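Local coordinates for protein cyanuric acid amidohydrolase (Azorhizobium caulinodans, PDB 4NQ3) that catalyses the hydrolytic opening of the s-triazine ring of cyanuric acid, giving carboxybiuret, which decarboxylates spontaneously to biuret, at residues A[2-7]-A[243-248]; A[106-111]-A[142-147]; A[114-119]-A[230-235]; A[219-224]-A[253-258]; A[280-285]-A[345-350]. All coordinates share one frame; numbering follows the deposited sequence.

Contact 1. Residues A[2-7]-A[243-248]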
# COMPACT_ATOMS: atom_id res chain seq x y z
N PRO A 2 42.42 -10.65 19.36
CA PRO A 2 41.50 -9.87 18.51
C PRO A 2 40.45 -9.03 19.25
O PRO A 2 39.98 -9.36 20.33
CB PRO A 2 40.80 -10.94 17.69
CG PRO A 2 40.78 -12.11 18.59
CD PRO A 2 42.07 -12.08 19.35
N ILE A 3 40.09 -7.92 18.61
CA ILE A 3 39.14 -6.93 19.11
C ILE A 3 37.95 -6.76 18.16
O ILE A 3 38.13 -6.56 16.96
CB ILE A 3 39.85 -5.59 19.28
CG1 ILE A 3 41.03 -5.77 20.24
CG2 ILE A 3 38.86 -4.50 19.70
CD1 ILE A 3 41.80 -4.53 20.51
N ALA A 4 36.73 -6.79 18.68
CA ALA A 4 35.58 -6.47 17.84
C ALA A 4 35.40 -4.96 17.76
O ALA A 4 35.40 -4.26 18.76
CB ALA A 4 34.31 -7.13 18.37
N LYS A 5 35.22 -4.48 16.55
CA LYS A 5 34.94 -3.07 16.33
C LYS A 5 33.62 -3.01 15.58
O LYS A 5 33.47 -3.62 14.51
CB LYS A 5 36.10 -2.42 15.56
CG LYS A 5 37.19 -1.81 16.46
CD LYS A 5 38.54 -1.61 15.74
CE LYS A 5 38.51 -0.50 14.68
NZ LYS A 5 39.71 -0.50 13.74
N VAL A 6 32.63 -2.33 16.15
CA VAL A 6 31.33 -2.20 15.50
C VAL A 6 31.04 -0.75 15.11
O VAL A 6 31.06 0.14 15.98
CB VAL A 6 30.21 -2.71 16.40
CG1 VAL A 6 28.86 -2.50 15.75
CG2 VAL A 6 30.45 -4.16 16.71
N HIS A 7 30.75 -0.52 13.84
CA HIS A 7 30.59 0.84 13.31
C HIS A 7 29.18 1.11 12.79
O HIS A 7 28.76 0.44 11.86
CB HIS A 7 31.57 1.10 12.17
CG HIS A 7 33.00 0.89 12.53
ND1 HIS A 7 33.75 1.84 13.19
CD2 HIS A 7 33.83 -0.17 12.33
CE1 HIS A 7 34.98 1.38 13.37
NE2 HIS A 7 35.05 0.16 12.86
N GLU A 243 36.37 -15.40 26.04
CA GLU A 243 37.61 -15.13 26.76
C GLU A 243 38.75 -14.79 25.79
O GLU A 243 39.68 -14.06 26.15
CB GLU A 243 38.00 -16.33 27.62
CG GLU A 243 36.96 -16.76 28.64
CD GLU A 243 36.86 -15.82 29.83
OE1 GLU A 243 37.78 -14.98 30.01
OE2 GLU A 243 35.87 -15.93 30.60
N GLY A 244 38.68 -15.33 24.57
CA GLY A 244 39.75 -15.17 23.60
C GLY A 244 39.66 -13.92 22.75
O GLY A 244 40.36 -13.78 21.75
N TRP A 245 38.76 -13.02 23.15
CA TRP A 245 38.61 -11.71 22.54
C TRP A 245 38.76 -10.61 23.60
O TRP A 245 38.51 -10.85 24.77
CB TRP A 245 37.24 -11.58 21.86
CG TRP A 245 37.10 -12.26 20.51
CD1 TRP A 245 37.12 -13.59 20.26
CD2 TRP A 245 36.85 -11.62 19.25
NE1 TRP A 245 36.94 -13.82 18.91
CE2 TRP A 245 36.77 -12.63 18.28
CE3 TRP A 245 36.70 -10.29 18.85
CZ2 TRP A 245 36.55 -12.35 16.94
CZ3 TRP A 245 36.49 -10.02 17.52
CH2 TRP A 245 36.41 -11.05 16.58
N SER A 246 39.19 -9.42 23.21
CA SER A 246 39.17 -8.29 24.14
C SER A 246 38.74 -6.99 23.46
O SER A 246 38.63 -6.91 22.24
CB SER A 246 40.53 -8.10 24.78
OG SER A 246 41.42 -7.55 23.83
N GLY A 247 38.48 -5.97 24.26
CA GLY A 247 38.03 -4.70 23.75
C GLY A 247 36.94 -4.17 24.65
O GLY A 247 36.53 -4.80 25.62
N PRO A 248 36.45 -2.97 24.34
CA PRO A 248 35.45 -2.32 25.18
C PRO A 248 34.05 -2.89 25.00
O PRO A 248 33.20 -2.75 25.88
CB PRO A 248 35.52 -0.87 24.72
CG PRO A 248 36.00 -0.93 23.33
CD PRO A 248 36.90 -2.12 23.23
O HOH W 1 36.18 -7.33 21.41
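Trp245 holds CG beside its own backbone N and anti to its carbonyl carbon (chi1 -78°), and this lays the indole across the start of strand 2-10. The Pro2 and Trp245 side chains cross at about a right angle. Pro2 CG stands over one face of the indole, 4.0 Å from the centroid of the Trp245 five-membered ring, in a CH-pi contact. The six-membered end continues to Ala4, where Trp245 CZ3 is 3.7 Å from Ala4 CB. Ala4 N lies at the edge of the ring. Next to the indole the backbones meet. Ser246 N donates to Pro2 O at 3.0 Å, nearly along the C=O axis. Ser246 O receives a CA-H...O contact from Ile3 CA at 3.2 Å. A water donates to the same Ser246 O and accepts from Ala4 N, so it bridges the two segments. Gly247 follows with a phi of 138°, which calls for glycine. The contact ties the first strand, in the predicted first repeat unit, to the connector between units two and three (strands 235-242 and 249-256). Trp245 also touches Arg95 of strand 89-97 and Ala108 of strand 106-113, and Ala4 packs on Leu107 and Ile109 of the latter.

Contact 2. Residues A[106-111]-A[142-147]. With SO4 (sulfate ion), chain D.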
# COMPACT_ATOMS: atom_id res chain seq x y z
N ALA A 106 35.09 -10.33 25.91
CA ALA A 106 34.54 -9.22 25.14
C ALA A 106 33.76 -9.72 23.95
O ALA A 106 33.66 -10.91 23.74
CB ALA A 106 35.65 -8.27 24.67
N LEU A 107 33.20 -8.79 23.17
CA LEU A 107 32.41 -9.13 22.01
C LEU A 107 33.24 -9.96 21.06
O LEU A 107 34.38 -9.60 20.78
CB LEU A 107 31.89 -7.88 21.30
CG LEU A 107 31.05 -8.06 20.02
CD1 LEU A 107 29.89 -9.01 20.26
CD2 LEU A 107 30.52 -6.73 19.50
N ALA A 108 32.68 -11.09 20.60
CA ALA A 108 33.30 -11.93 19.58
C ALA A 108 32.36 -12.04 18.40
O ALA A 108 31.14 -12.04 18.57
CB ALA A 108 33.64 -13.29 20.13
N ILE A 109 32.93 -12.18 17.20
CA ILE A 109 32.21 -12.22 15.94
C ILE A 109 32.65 -13.36 15.06
O ILE A 109 33.85 -13.56 14.86
CB ILE A 109 32.43 -10.95 15.15
CG1 ILE A 109 32.10 -9.73 15.99
CG2 ILE A 109 31.61 -10.97 13.86
CD1 ILE A 109 32.77 -8.52 15.46
N GLY A 110 31.71 -14.13 14.54
CA GLY A 110 32.06 -15.19 13.61
C GLY A 110 31.13 -15.16 12.41
O GLY A 110 29.96 -14.78 12.53
N ARG A 111 31.64 -15.53 11.24
CA ARG A 111 30.78 -15.52 10.07
C ARG A 111 30.88 -16.86 9.39
O ARG A 111 31.83 -17.60 9.64
CB ARG A 111 31.19 -14.42 9.09
CG ARG A 111 32.63 -14.46 8.83
CD ARG A 111 33.04 -13.80 7.57
NE ARG A 111 34.49 -13.85 7.50
CZ ARG A 111 35.23 -13.09 6.71
NH1 ARG A 111 34.64 -12.20 5.91
NH2 ARG A 111 36.57 -13.20 6.73
N ALA A 142 34.40 -17.75 15.52
CA ALA A 142 34.34 -16.74 16.57
C ALA A 142 35.21 -17.12 17.76
O ALA A 142 35.47 -16.30 18.65
CB ALA A 142 32.90 -16.52 17.02
N GLY A 143 35.67 -18.37 17.78
CA GLY A 143 36.41 -18.91 18.90
C GLY A 143 35.48 -19.08 20.08
O GLY A 143 35.79 -18.67 21.19
N ILE A 144 34.33 -19.70 19.82
CA ILE A 144 33.30 -19.96 20.82
C ILE A 144 32.89 -21.43 20.81
O ILE A 144 32.46 -21.95 19.78
CB ILE A 144 32.02 -19.15 20.53
CG1 ILE A 144 32.23 -17.66 20.74
CG2 ILE A 144 30.89 -19.61 21.41
CD1 ILE A 144 30.95 -16.85 20.47
N THR A 145 32.97 -22.09 21.96
CA THR A 145 32.58 -23.51 22.00
C THR A 145 31.35 -23.72 22.87
O THR A 145 30.55 -24.62 22.61
CB THR A 145 33.72 -24.40 22.50
OG1 THR A 145 34.29 -23.82 23.68
CG2 THR A 145 34.81 -24.52 21.43
N ASP A 146 31.20 -22.87 23.88
CA ASP A 146 30.04 -22.91 24.77
C ASP A 146 28.86 -22.15 24.15
O ASP A 146 28.92 -20.93 23.93
CB ASP A 146 30.41 -22.33 26.13
CG ASP A 146 29.39 -22.62 27.20
OD1 ASP A 146 28.30 -23.13 26.84
OD2 ASP A 146 29.71 -22.40 28.40
N PRO A 147 27.77 -22.85 23.86
CA PRO A 147 26.62 -22.13 23.30
C PRO A 147 26.08 -21.04 24.23
O PRO A 147 25.52 -20.07 23.74
CB PRO A 147 25.59 -23.25 23.06
CG PRO A 147 26.40 -24.47 22.91
CD PRO A 147 27.55 -24.30 23.87
S SO4 D . 37.57 -15.84 9.08
O1 SO4 D . 38.14 -16.85 8.18
O2 SO4 D . 37.72 -16.23 10.50
O3 SO4 D . 38.24 -14.56 8.84
O4 SO4 D . 36.14 -15.76 8.79
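The tight part of this contact is made of the smallest residues. Gly110 lies opposite Ala142, CA to CA 4.0 Å. Ala142 CB points at the strand and rests 3.6 Å from Gly110 N. The Ala142 CA lies at a similar distance from Ile109 O. A side chain at position 110 would run into Ala142 CB, so glycine is what allows this approach. Ala108 CB also points to the other segment and meets Ala142 O at 3.8 Å. These are van der Waals contacts. Gly143 then leaves the helical conformation with positive phi (70°) and closes a Schellman motif, which turns the chain away from the strand. Beyond it the packing loosens. Ile144 still points back, but its CD1 only grazes Ala108 CB at 4.5 Å. Thr145 and Asp146 are exposed to solvent.

At the other end, the Arg111 side chain starts away from 142-147, and its extended chain carries the guanidinium to a sulfate, probably from the crystallisation liquor. Arg111 NE donates to sulfate O4 at 2.8 Å, and Arg111 NH2 to sulfate O3 at 3.0 Å. The sulfur lies in the guanidinium plane, at its edge. Arg95 NH2 is a further donor to this ion.

Strand 106-113 is the outermost of its sheet within the chain and pairs with strand 235-242. Ala108 CB and the backbone of Gly110 lie against the loop that follows helix 125-141, while Leu107 and Ile109 turn to strand 2-10.

Contact 3. Residues A[114-119]-A[230-235]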
# COMPACT_ATOMS: atom_id res chain seq x y z
N THR A 114 26.85 -20.37 3.02
CA THR A 114 26.41 -21.69 2.64
C THR A 114 26.27 -21.79 1.13
O THR A 114 26.24 -20.77 0.42
CB THR A 114 25.06 -22.08 3.28
OG1 THR A 114 23.99 -21.45 2.55
CG2 THR A 114 25.02 -21.71 4.74
N PRO A 115 26.23 -23.02 0.63
CA PRO A 115 25.98 -23.16 -0.80
C PRO A 115 24.56 -22.72 -1.08
O PRO A 115 23.77 -22.56 -0.14
CB PRO A 115 26.14 -24.65 -1.05
CG PRO A 115 26.83 -25.18 0.16
CD PRO A 115 26.36 -24.33 1.28
N ASP A 116 24.23 -22.63 -2.36
CA ASP A 116 22.88 -22.31 -2.75
C ASP A 116 21.92 -23.31 -2.13
O ASP A 116 22.28 -24.46 -1.85
CB ASP A 116 22.79 -22.29 -4.27
CG ASP A 116 23.27 -20.97 -4.86
OD1 ASP A 116 23.85 -20.16 -4.09
OD2 ASP A 116 23.08 -20.77 -6.09
N LEU A 117 20.71 -22.84 -1.85
CA LEU A 117 19.67 -23.66 -1.25
C LEU A 117 18.67 -24.10 -2.30
O LEU A 117 17.97 -23.24 -2.87
CB LEU A 117 18.94 -22.87 -0.16
CG LEU A 117 17.71 -23.54 0.44
CD1 LEU A 117 18.11 -24.71 1.30
CD2 LEU A 117 16.85 -22.53 1.21
N PRO A 118 18.57 -25.42 -2.55
CA PRO A 118 17.57 -26.00 -3.46
C PRO A 118 16.17 -25.51 -3.11
O PRO A 118 15.83 -25.51 -1.93
CB PRO A 118 17.69 -27.50 -3.22
CG PRO A 118 19.05 -27.69 -2.62
CD PRO A 118 19.35 -26.45 -1.84
N PHE A 119 15.40 -25.06 -4.09
CA PHE A 119 14.10 -24.45 -3.81
C PHE A 119 13.17 -25.40 -3.05
O PHE A 119 12.26 -24.96 -2.35
CB PHE A 119 13.44 -24.01 -5.11
CG PHE A 119 14.09 -22.82 -5.75
CD1 PHE A 119 14.76 -21.89 -4.98
CD2 PHE A 119 14.07 -22.66 -7.13
CE1 PHE A 119 15.37 -20.79 -5.58
CE2 PHE A 119 14.68 -21.57 -7.74
CZ PHE A 119 15.34 -20.64 -6.97
N GLU A 230 17.38 -11.38 -2.90
CA GLU A 230 18.67 -11.15 -3.57
C GLU A 230 19.76 -12.19 -3.34
O GLU A 230 20.89 -11.97 -3.73
CB GLU A 230 19.24 -9.79 -3.15
CG GLU A 230 19.59 -9.65 -1.66
CD GLU A 230 18.35 -9.31 -0.82
OE1 GLU A 230 17.30 -9.04 -1.46
OE2 GLU A 230 18.42 -9.24 0.43
N LEU A 231 19.46 -13.30 -2.66
CA LEU A 231 20.49 -14.33 -2.54
C LEU A 231 19.88 -15.71 -2.67
O LEU A 231 18.71 -15.89 -2.36
CB LEU A 231 21.23 -14.18 -1.21
CG LEU A 231 20.59 -14.72 0.08
CD1 LEU A 231 21.62 -14.73 1.17
CD2 LEU A 231 19.44 -13.89 0.52
N LEU A 232 20.66 -16.70 -3.08
CA LEU A 232 20.11 -18.05 -3.19
C LEU A 232 20.53 -18.96 -2.05
O LEU A 232 19.93 -20.02 -1.85
CB LEU A 232 20.50 -18.68 -4.52
CG LEU A 232 19.91 -17.91 -5.71
CD1 LEU A 232 20.30 -18.62 -6.97
CD2 LEU A 232 18.37 -17.76 -5.58
N GLY A 233 21.56 -18.53 -1.30
CA GLY A 233 22.02 -19.23 -0.11
C GLY A 233 21.79 -18.49 1.21
O GLY A 233 20.77 -17.79 1.38
N HIS A 234 22.70 -18.67 2.16
CA HIS A 234 22.58 -18.02 3.47
C HIS A 234 23.85 -17.26 3.88
O HIS A 234 24.96 -17.65 3.50
CB HIS A 234 22.27 -19.05 4.58
CG HIS A 234 21.09 -19.92 4.30
ND1 HIS A 234 21.16 -21.04 3.49
CD2 HIS A 234 19.80 -19.85 4.72
CE1 HIS A 234 19.98 -21.61 3.43
NE2 HIS A 234 19.13 -20.91 4.16
N GLU A 235 23.68 -16.18 4.65
CA GLU A 235 24.81 -15.55 5.35
C GLU A 235 24.58 -15.73 6.84
O GLU A 235 23.49 -15.46 7.33
CB GLU A 235 24.93 -14.08 5.02
CG GLU A 235 24.82 -13.82 3.53
CD GLU A 235 26.17 -13.68 2.85
OE1 GLU A 235 26.50 -12.54 2.43
OE2 GLU A 235 26.88 -14.72 2.71
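Thr114 OG1 is the polar centre of this contact and has three partners. His234 ND1 donates to it at 3.0 Å, and OG1 lies almost exactly in the imidazole plane. His234 N adds a weak bond to the same oxygen. Thr114 OG1 in turn donates to Pro115 O at 2.9 Å, from above the carbonyl plane. The other imidazole nitrogen, NE2, is hydrogen-bonded to Gln127 NE2, so both ring nitrogens are satisfied. If Gln127 NE2 is the donor to His234 NE2, the ring is probably neutral with its proton on ND1. An alanine in place of Thr114 would remove the hydroxyl that accepts from His234 ND1 and N, and would probably leave the imidazole less firmly fixed in rotation.

The backbones are also joined. Leu117 N donates to Leu232 O at 2.9 Å, again from above the carbonyl plane. Thr114 N makes a weak bond to His234 O. Carbon contacts surround these bonds. Leu117 CD2 lies 3.9 Å from His234 CE1, and Leu232 CD2 approaches the edge of the Phe119 ring. Asp116 lays its carboxylate against Leu232 CB.

The two loops follow strands 106-113 and 223-227. Thr114 packs on Met130 and Ala134 of helix 125-141, and His234 on Val131 of that helix. His234 also lies beside Cys157 on strand 150-157, its side chain about 6 Å from that of the active-site Lys156.

Contact 4. Residues A[219-224]-A[253-258]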
# COMPACT_ATOMS: atom_id res chain seq x y z
N TRP A 219 11.31 -22.74 19.76
CA TRP A 219 11.96 -21.52 19.32
C TRP A 219 13.31 -21.31 19.98
O TRP A 219 13.61 -21.91 21.01
CB TRP A 219 11.07 -20.29 19.57
CG TRP A 219 10.53 -20.14 20.96
CD1 TRP A 219 9.31 -20.55 21.42
CD2 TRP A 219 11.18 -19.50 22.07
NE1 TRP A 219 9.17 -20.22 22.74
CE2 TRP A 219 10.30 -19.57 23.17
CE3 TRP A 219 12.42 -18.87 22.25
CZ2 TRP A 219 10.62 -19.04 24.42
CZ3 TRP A 219 12.73 -18.35 23.50
CH2 TRP A 219 11.84 -18.44 24.57
N SER A 220 14.12 -20.48 19.33
CA SER A 220 15.42 -20.07 19.84
C SER A 220 15.33 -18.69 20.47
O SER A 220 14.63 -17.81 19.96
CB SER A 220 16.46 -20.06 18.72
OG SER A 220 17.54 -19.21 19.07
N ALA A 221 16.06 -18.49 21.55
CA ALA A 221 16.15 -17.16 22.16
C ALA A 221 17.23 -16.32 21.47
O ALA A 221 17.48 -15.17 21.86
CB ALA A 221 16.43 -17.28 23.65
N ARG A 222 17.89 -16.87 20.46
CA ARG A 222 19.00 -16.14 19.90
C ARG A 222 18.94 -15.98 18.39
O ARG A 222 19.68 -15.16 17.81
CB ARG A 222 20.29 -16.82 20.32
CG ARG A 222 20.68 -16.30 21.69
CD ARG A 222 21.53 -17.24 22.48
NE ARG A 222 20.81 -18.44 22.85
CZ ARG A 222 21.41 -19.52 23.32
NH1 ARG A 222 22.72 -19.49 23.50
NH2 ARG A 222 20.73 -20.61 23.62
N ALA A 223 18.02 -16.70 17.76
CA ALA A 223 17.85 -16.63 16.31
C ALA A 223 17.33 -15.28 15.85
O ALA A 223 16.39 -14.74 16.44
CB ALA A 223 16.92 -17.76 15.83
N SER A 224 17.95 -14.73 14.82
CA SER A 224 17.38 -13.58 14.14
C SER A 224 17.49 -13.76 12.62
O SER A 224 18.56 -13.67 12.05
CB SER A 224 18.06 -12.30 14.58
OG SER A 224 17.62 -11.22 13.78
N HIS A 253 21.67 -9.95 25.72
CA HIS A 253 20.43 -10.20 24.97
C HIS A 253 19.32 -10.66 25.88
O HIS A 253 19.56 -11.10 27.01
CB HIS A 253 20.64 -11.27 23.90
CG HIS A 253 20.47 -12.66 24.43
ND1 HIS A 253 21.48 -13.32 25.12
CD2 HIS A 253 19.42 -13.51 24.40
CE1 HIS A 253 21.05 -14.52 25.47
NE2 HIS A 253 19.80 -14.66 25.05
N GLY A 254 18.10 -10.64 25.35
CA GLY A 254 16.92 -11.09 26.07
C GLY A 254 15.80 -11.38 25.10
O GLY A 254 15.94 -11.14 23.90
N VAL A 255 14.68 -11.90 25.60
CA VAL A 255 13.56 -12.21 24.73
C VAL A 255 12.35 -11.38 25.08
O VAL A 255 11.85 -11.45 26.18
CB VAL A 255 13.17 -13.68 24.82
CG1 VAL A 255 11.96 -13.96 23.93
CG2 VAL A 255 14.34 -14.55 24.41
N MSE A 256 11.87 -10.59 24.14
CA MSE A 256 10.62 -9.88 24.35
C MSE A 256 9.45 -10.87 24.33
O MSE A 256 9.27 -11.61 23.36
CB MSE A 256 10.42 -8.83 23.27
CG MSE A 256 11.48 -7.75 23.27
SE MSE A 256 11.14 -6.50 21.78
CE MSE A 256 9.64 -5.50 22.60
N ALA A 257 8.67 -10.87 25.41
CA ALA A 257 7.54 -11.77 25.55
C ALA A 257 6.46 -11.42 24.54
O ALA A 257 5.80 -12.29 23.96
CB ALA A 257 7.01 -11.71 26.94
N ASP A 258 6.30 -10.12 24.31
CA ASP A 258 5.44 -9.62 23.24
C ASP A 258 5.95 -8.28 22.69
O ASP A 258 7.05 -7.82 23.04
CB ASP A 258 3.99 -9.51 23.70
CG ASP A 258 3.83 -8.68 24.95
OD1 ASP A 258 4.62 -7.73 25.14
OD2 ASP A 258 2.90 -8.99 25.74
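The two segments run nearly antiparallel where they touch, their end-to-end directions 159° apart, yet they do not pair as strands. Their nearest CA atoms, those of Ala221 and Val255, are 6.1 Å apart. Residues 219-222 form a turn before strand 223-227. Ser220 OG shapes it by accepting from Arg222 N at 2.7 Å and also from Ala223 N, an ST turn extended to an ST motif. Glu201 OE1 is another partner of this hydroxyl.

The contact is made by side chains. Val255 CG2, beside its own backbone N, rests against Ala221 CB at 3.5 Å. Trp219 CZ3 meets the same methyl more loosely, at 4.2 Å. His253 has CG in the crowded position between backbone N and carbonyl carbon (chi1 85°), which brings its ring face under the Arg222 aliphatic chain. Arg222 CG lies over that face, 4.1 Å from the His253 centroid and offset toward the rim, a CH-pi contact. The guanidinium and imidazole planes are 13° apart but do not stack: CG is the group over the imidazole, and the bend at chi3 sends the guanidinium to Glu201, where NH2 forms a salt bridge. His253 ND1 is hydrogen-bonded to His151 ND1. An alanine in place of His253 would remove the flat surface under Arg222 CG and would probably loosen the packing of its aliphatic chain.

The turn leading into strand 223-227 of one sheet packs on strand 249-256, an outermost strand of the next. Pro341, a magnesium ligand, packs on Trp219 and Val255, and strand 345-352 borders His253 through Ala348.

Contact 5. Residues A[280-285]-A[345-350]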
# COMPACT_ATOMS: atom_id res chain seq x y z
N THR A 280 24.03 3.40 22.08
CA THR A 280 23.51 2.04 22.25
C THR A 280 23.17 1.41 20.89
O THR A 280 22.53 2.03 20.04
CB THR A 280 22.25 2.01 23.12
OG1 THR A 280 22.45 2.81 24.30
CG2 THR A 280 21.91 0.59 23.51
N ILE A 281 23.63 0.19 20.67
CA ILE A 281 23.29 -0.54 19.46
C ILE A 281 22.21 -1.57 19.78
O ILE A 281 22.39 -2.39 20.69
CB ILE A 281 24.51 -1.26 18.90
CG1 ILE A 281 25.55 -0.26 18.44
CG2 ILE A 281 24.10 -2.23 17.80
CD1 ILE A 281 26.79 -0.92 17.99
N VAL A 282 21.11 -1.56 19.03
CA VAL A 282 20.01 -2.49 19.31
C VAL A 282 19.66 -3.34 18.10
O VAL A 282 19.49 -2.82 17.01
CB VAL A 282 18.74 -1.73 19.75
CG1 VAL A 282 17.70 -2.72 20.24
CG2 VAL A 282 19.08 -0.72 20.85
N LEU A 283 19.58 -4.65 18.29
CA LEU A 283 19.11 -5.56 17.23
C LEU A 283 17.89 -6.31 17.77
O LEU A 283 17.98 -6.97 18.80
CB LEU A 283 20.19 -6.55 16.83
CG LEU A 283 21.59 -5.94 16.76
CD1 LEU A 283 22.64 -7.02 16.72
CD2 LEU A 283 21.71 -5.09 15.54
N ALA A 284 16.75 -6.22 17.10
CA ALA A 284 15.56 -6.85 17.65
C ALA A 284 14.69 -7.49 16.58
O ALA A 284 14.67 -7.03 15.45
CB ALA A 284 14.77 -5.85 18.43
N LYS A 285 13.98 -8.56 16.95
CA LYS A 285 12.97 -9.15 16.07
C LYS A 285 11.57 -8.72 16.51
O LYS A 285 11.25 -8.78 17.68
CB LYS A 285 13.07 -10.66 16.08
CG LYS A 285 14.32 -11.17 15.45
CD LYS A 285 14.29 -10.95 13.96
CE LYS A 285 13.00 -11.50 13.36
NZ LYS A 285 13.01 -11.24 11.90
N GLY A 345 10.16 -11.92 20.29
CA GLY A 345 11.37 -12.04 19.51
C GLY A 345 12.56 -11.68 20.37
O GLY A 345 12.42 -11.02 21.40
N PRO A 346 13.74 -12.14 19.95
CA PRO A 346 14.98 -11.78 20.64
C PRO A 346 15.29 -10.31 20.47
O PRO A 346 14.95 -9.68 19.45
CB PRO A 346 16.04 -12.63 19.93
CG PRO A 346 15.27 -13.74 19.28
CD PRO A 346 13.97 -13.11 18.86
N VAL A 347 15.93 -9.74 21.48
CA VAL A 347 16.53 -8.44 21.33
C VAL A 347 17.92 -8.52 21.94
O VAL A 347 18.11 -9.17 22.96
CB VAL A 347 15.70 -7.34 21.99
CG1 VAL A 347 15.50 -7.63 23.44
CG2 VAL A 347 16.40 -6.04 21.84
N ALA A 348 18.90 -7.94 21.27
CA ALA A 348 20.27 -7.92 21.77
C ALA A 348 20.74 -6.47 21.82
O ALA A 348 20.31 -5.63 21.02
CB ALA A 348 21.17 -8.76 20.90
N VAL A 349 21.64 -6.18 22.75
CA VAL A 349 22.20 -4.85 22.85
C VAL A 349 23.70 -4.96 22.83
O VAL A 349 24.26 -5.91 23.38
CB VAL A 349 21.77 -4.16 24.13
CG1 VAL A 349 22.39 -2.79 24.21
CG2 VAL A 349 20.27 -4.05 24.16
N ILE A 350 24.35 -4.00 22.17
CA ILE A 350 25.81 -3.97 22.13
C ILE A 350 26.32 -2.65 22.64
O ILE A 350 26.07 -1.61 22.03
CB ILE A 350 26.35 -4.17 20.73
CG1 ILE A 350 26.05 -5.58 20.23
CG2 ILE A 350 27.85 -3.91 20.73
CD1 ILE A 350 26.53 -5.81 18.85
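Lys285 closes one end of this strand pair, and its side chain can be traced outward. CB lies 3.8 Å from Pro346 CD, the two side chains running side by side in the same direction. CG keeps to the same Pro346 CD at 3.9 Å. Bends at chi2 (-71°) and chi3 then turn the chain off strand 345-352. CD passes Ser224 OG, and CE carries the amine on. NZ is hydrogen-bonded to Ser333 OG and to the carbonyl oxygens of Gly334, Gly335 and Cys225. Ser333 binds substrate, so the pair is consistent with one of the three potential Ser-Lys dyads of this threefold active site. The surrounding carbonyls would probably favour a charged amine.

Strands 281-286 and 345-352 are the two central strands of a four-stranded mixed sheet of order 1-4-2-3. They run antiparallel: the axes of 281-285 and 345-350 approach to 4.7 Å, their directions 172° apart. Leu283 and Ala348 form a hydrogen-bonded pair: Leu283 N to Ala348 O is 3.0 Å, and Ala348 N to Leu283 O is 2.8 Å. Ile281 pairs likewise with Ile350, though its own N-H bond is weak. Lys285 N reaches Pro346 O at 2.9 Å, nearly along the C=O axis. Ile281 and Ile350 lie side by side on one face, CB to CB 3.9 Å. Val282, Ala284, Val347 and Val349 occupy the other face. There Val347 CG2 touches Ala284 CB at 3.8 Å, and helices 309-325 and 263-271 cover these residues.

Contacts 2 and 5 are buried, contacts 1 and 3 partly buried, and contact 4 lies at the surface. Contact 5 has regular sheet hydrogen bonding; contact 2 relies on small apolar residues, and contact 4 on methyl and ring packing. Contact 3 is the most polar, built round a hydroxyl and an imidazole. Trp245 links contacts 1 and 2. Contacts 4 and 5 share a sheet. Contacts 2 and 3 lie in the predicted second repeat region and contact 5 in the third; contact 4 joins these two, and contact 1 ties the first to the connector after the second. Contact 3 lies near active-site Lys156, contact 5 near substrate-binding Ser333, and contact 4 beside the magnesium site.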